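Local coordinates for tapirin (Caldicellulosiruptor hydrothermalis, PDB 6N2C), which probably binds cellulose through its beta-helical C-terminal domain, consistent with a part in attaching the thermophilic bacterium to plant biomass, at residues Asn245-Lys256 with Asn266-Asp277. Residues are numbered along the deposited sequence; the frame is centred on the assembly and turned at random.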
# COMPACT_ATOMS: atom_id res chain seq x y z
N ASN A 245 7.37 -10.09 -6.85
CA ASN A 245 8.04 -8.98 -6.11
C ASN A 245 7.61 -9.09 -4.68
O ASN A 245 6.37 -9.32 -4.37
CB ASN A 245 7.59 -7.65 -6.60
CG ASN A 245 7.84 -7.43 -8.09
OD1 ASN A 245 6.96 -6.96 -8.77
ND2 ASN A 245 9.06 -7.69 -8.58
N LYS A 246 8.56 -8.86 -3.75
CA LYS A 246 8.28 -8.95 -2.31
C LYS A 246 8.66 -7.60 -1.66
O LYS A 246 9.86 -7.26 -1.61
CB LYS A 246 9.03 -10.10 -1.66
CG LYS A 246 9.09 -11.43 -2.45
CD LYS A 246 7.77 -12.11 -2.67
CE LYS A 246 7.96 -13.37 -3.51
NZ LYS A 246 6.74 -14.21 -3.41
N VAL A 247 7.66 -6.88 -1.17
CA VAL A 247 7.83 -5.45 -0.71
C VAL A 247 7.48 -5.45 0.76
O VAL A 247 6.44 -5.97 1.16
CB VAL A 247 6.94 -4.52 -1.48
CG1 VAL A 247 6.97 -3.08 -0.91
CG2 VAL A 247 7.39 -4.46 -2.94
N VAL A 248 8.34 -4.80 1.59
CA VAL A 248 8.13 -4.73 3.01
C VAL A 248 8.27 -3.23 3.38
O VAL A 248 9.34 -2.68 3.11
CB VAL A 248 9.23 -5.51 3.81
CG1 VAL A 248 8.90 -5.45 5.30
CG2 VAL A 248 9.22 -6.98 3.38
N VAL A 249 7.20 -2.67 3.92
CA VAL A 249 7.14 -1.24 4.30
C VAL A 249 6.79 -1.22 5.79
O VAL A 249 5.66 -1.53 6.21
CB VAL A 249 6.14 -0.41 3.48
CG1 VAL A 249 6.32 1.06 3.93
CG2 VAL A 249 6.44 -0.55 2.01
N ASN A 250 7.77 -0.84 6.60
CA ASN A 250 7.58 -0.92 8.08
C ASN A 250 6.52 0.05 8.57
O ASN A 250 5.63 -0.32 9.37
CB ASN A 250 8.89 -0.72 8.81
CG ASN A 250 8.80 -1.11 10.27
OD1 ASN A 250 8.29 -2.18 10.60
ND2 ASN A 250 9.23 -0.21 11.15
N ASN A 251 6.57 1.28 8.09
CA ASN A 251 5.67 2.34 8.62
C ASN A 251 4.51 2.60 7.66
O ASN A 251 3.50 1.89 7.70
CB ASN A 251 6.46 3.58 9.01
CG ASN A 251 5.63 4.57 9.75
OD1 ASN A 251 5.02 4.24 10.79
ND2 ASN A 251 5.51 5.74 9.21
N LEU A 252 4.62 3.54 6.74
CA LEU A 252 3.48 3.72 5.87
C LEU A 252 3.84 3.68 4.40
O LEU A 252 4.88 4.19 3.95
CB LEU A 252 2.67 4.98 6.22
CG LEU A 252 3.39 6.26 5.80
CD1 LEU A 252 3.15 6.62 4.34
CD2 LEU A 252 2.97 7.41 6.72
N MET A 253 2.91 3.08 3.65
CA MET A 253 2.90 3.14 2.21
C MET A 253 1.67 3.87 1.83
O MET A 253 0.54 3.49 2.19
CB MET A 253 2.91 1.73 1.59
CG MET A 253 2.80 1.74 0.07
SD MET A 253 3.15 0.07 -0.49
CE MET A 253 3.15 0.34 -2.24
N TYR A 254 1.84 4.99 1.09
CA TYR A 254 0.76 5.81 0.60
C TYR A 254 0.83 5.89 -0.92
O TYR A 254 1.88 6.13 -1.44
CB TYR A 254 0.84 7.29 1.13
CG TYR A 254 -0.16 8.19 0.37
CD1 TYR A 254 -1.52 8.24 0.77
CD2 TYR A 254 0.20 8.97 -0.75
CE1 TYR A 254 -2.44 8.96 0.05
CE2 TYR A 254 -0.73 9.71 -1.44
CZ TYR A 254 -2.02 9.74 -1.04
OH TYR A 254 -2.91 10.49 -1.71
N THR A 255 -0.32 5.77 -1.64
CA THR A 255 -0.39 6.11 -3.06
C THR A 255 -1.66 6.86 -3.31
O THR A 255 -2.66 6.60 -2.67
CB THR A 255 -0.31 4.90 -4.00
OG1 THR A 255 -1.59 4.25 -4.11
CG2 THR A 255 0.76 3.96 -3.63
N LYS A 256 -1.61 7.82 -4.23
CA LYS A 256 -2.87 8.47 -4.61
C LYS A 256 -3.76 7.56 -5.50
O LYS A 256 -5.02 7.50 -5.36
CB LYS A 256 -2.56 9.75 -5.36
CG LYS A 256 -3.77 10.61 -5.57
CD LYS A 256 -3.52 11.75 -6.56
CE LYS A 256 -4.85 12.33 -7.03
NZ LYS A 256 -4.71 13.50 -7.96
N ASN A 266 3.22 -11.97 -5.83
CA ASN A 266 3.77 -10.78 -5.16
C ASN A 266 3.38 -10.84 -3.71
O ASN A 266 2.35 -11.45 -3.34
CB ASN A 266 3.17 -9.57 -5.78
CG ASN A 266 3.45 -9.44 -7.27
OD1 ASN A 266 4.57 -9.14 -7.68
ND2 ASN A 266 2.44 -9.63 -8.08
N ARG A 267 4.12 -10.07 -2.87
CA ARG A 267 3.81 -9.99 -1.46
C ARG A 267 4.06 -8.54 -1.02
O ARG A 267 5.09 -7.97 -1.40
CB ARG A 267 4.72 -10.90 -0.68
CG ARG A 267 4.39 -10.95 0.81
CD ARG A 267 5.20 -12.03 1.59
NE ARG A 267 4.82 -12.13 2.99
CZ ARG A 267 5.32 -11.41 4.02
NH1 ARG A 267 6.32 -10.51 3.90
NH2 ARG A 267 4.81 -11.62 5.24
N LEU A 268 3.10 -8.01 -0.31
CA LEU A 268 3.21 -6.65 0.31
C LEU A 268 2.98 -6.83 1.78
O LEU A 268 1.86 -7.17 2.19
CB LEU A 268 2.16 -5.75 -0.28
CG LEU A 268 2.10 -4.27 0.18
CD1 LEU A 268 3.47 -3.68 0.13
CD2 LEU A 268 1.11 -3.53 -0.68
N GLU A 269 3.98 -6.48 2.59
CA GLU A 269 3.91 -6.50 4.01
C GLU A 269 3.96 -5.03 4.51
O GLU A 269 4.93 -4.34 4.19
CB GLU A 269 5.07 -7.26 4.57
CG GLU A 269 5.09 -7.33 6.11
CD GLU A 269 6.32 -8.10 6.67
OE1 GLU A 269 6.90 -8.98 5.91
OE2 GLU A 269 6.79 -7.66 7.81
N SER A 270 2.88 -4.61 5.15
CA SER A 270 2.72 -3.24 5.69
C SER A 270 2.51 -3.36 7.20
O SER A 270 1.50 -3.91 7.68
CB SER A 270 1.55 -2.52 5.00
OG SER A 270 1.21 -1.31 5.69
N ASN A 271 3.50 -2.93 7.96
CA ASN A 271 3.50 -3.13 9.44
C ASN A 271 2.90 -1.98 10.22
O ASN A 271 2.83 -2.05 11.41
CB ASN A 271 4.88 -3.48 9.91
CG ASN A 271 5.32 -4.75 9.32
OD1 ASN A 271 4.52 -5.67 9.28
ND2 ASN A 271 6.51 -4.83 8.84
N SER A 272 2.42 -0.95 9.60
CA SER A 272 1.57 0.01 10.36
C SER A 272 0.45 0.55 9.55
O SER A 272 -0.68 0.38 9.94
CB SER A 272 2.49 1.14 10.89
OG SER A 272 1.75 2.20 11.46
N LEU A 273 0.71 1.18 8.42
CA LEU A 273 -0.37 1.86 7.67
C LEU A 273 -0.18 1.65 6.18
O LEU A 273 0.91 1.97 5.66
CB LEU A 273 -0.34 3.37 7.98
CG LEU A 273 -1.36 4.28 7.29
CD1 LEU A 273 -2.81 3.79 7.42
CD2 LEU A 273 -1.27 5.75 7.72
N LEU A 274 -1.27 1.24 5.48
CA LEU A 274 -1.29 1.15 4.00
C LEU A 274 -2.44 1.97 3.60
O LEU A 274 -3.59 1.70 4.05
CB LEU A 274 -1.51 -0.34 3.59
CG LEU A 274 -1.61 -0.63 2.13
CD1 LEU A 274 -0.31 -0.22 1.49
CD2 LEU A 274 -1.81 -2.10 1.92
N PHE A 275 -2.22 3.02 2.79
CA PHE A 275 -3.26 3.97 2.48
C PHE A 275 -3.21 4.27 1.01
O PHE A 275 -2.18 4.72 0.52
CB PHE A 275 -3.02 5.29 3.29
CG PHE A 275 -4.17 6.20 3.35
CD1 PHE A 275 -4.63 6.87 2.20
CD2 PHE A 275 -4.86 6.39 4.56
CE1 PHE A 275 -5.73 7.72 2.27
CE2 PHE A 275 -5.93 7.24 4.59
CZ PHE A 275 -6.39 7.88 3.47
N SER A 276 -4.35 4.14 0.32
CA SER A 276 -4.43 4.58 -1.05
C SER A 276 -5.73 5.34 -1.26
O SER A 276 -6.75 4.99 -0.70
CB SER A 276 -4.36 3.44 -2.07
OG SER A 276 -4.27 3.92 -3.39
N ASP A 277 -5.70 6.42 -2.02
CA ASP A 277 -6.92 7.02 -2.46
C ASP A 277 -7.57 6.28 -3.63
O ASP A 277 -8.68 6.73 -4.07
CB ASP A 277 -6.71 8.46 -2.84
CG ASP A 277 -6.25 9.32 -1.63
OD1 ASP A 277 -6.84 9.12 -0.57
OD2 ASP A 277 -5.37 10.24 -1.82
O HOH W 1 7.11 -9.08 1.39
O HOH W 2 3.38 0.18 5.61
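Tyr254 and Phe275 sit in register on adjacent coils of the parallel beta-helix, the two rings set askew, their planes 33° apart and CD1 of Tyr254 3.7 Å from CD1 of Phe275. With CG anti to the backbone N (chi1 169°), the tyrosine leans toward the next coil, and its OH donates a very short 2.5 Å bond to Asp277 OD2, which lies at the ring edge, in plane. On the other face of this sheet, Met253 extends alongside Leu274, and its SD reaches 3.8 Å from Leu268 CD1, joining two faces of the coil across the interior; Val247 CG1 is the in-sheet neighbour of that methyl. At the corner a water lies 2.6 Å from Ser270 OG and within bonding reach of Val249 O and Asn251 O. Outside, Val248 lies beside the extended Glu269, whose carboxylate oxygens are each gripped: Arg267 NH1 meets the anti lone pair of OE1 in a 2.6 Å salt bridge, and Asn271 ND2 reaches OE2 from somewhat out of the carboxylate plane. Asn245 and Asn266 point the same way, Asn266 OD1 accepting the N-H of Asn245 at 3.1 Å, while Asn245 OD1 accepts from Gly242 N and Asn266 ND2 donates to Asn262 O. Helix 451-457 covers the Leu252, Tyr254, Leu273 and Phe275 face, its Lys457 pairing with Asp277 OD1, while strands 231-234 and 239-240 pack against Val249, Met253 and Thr255.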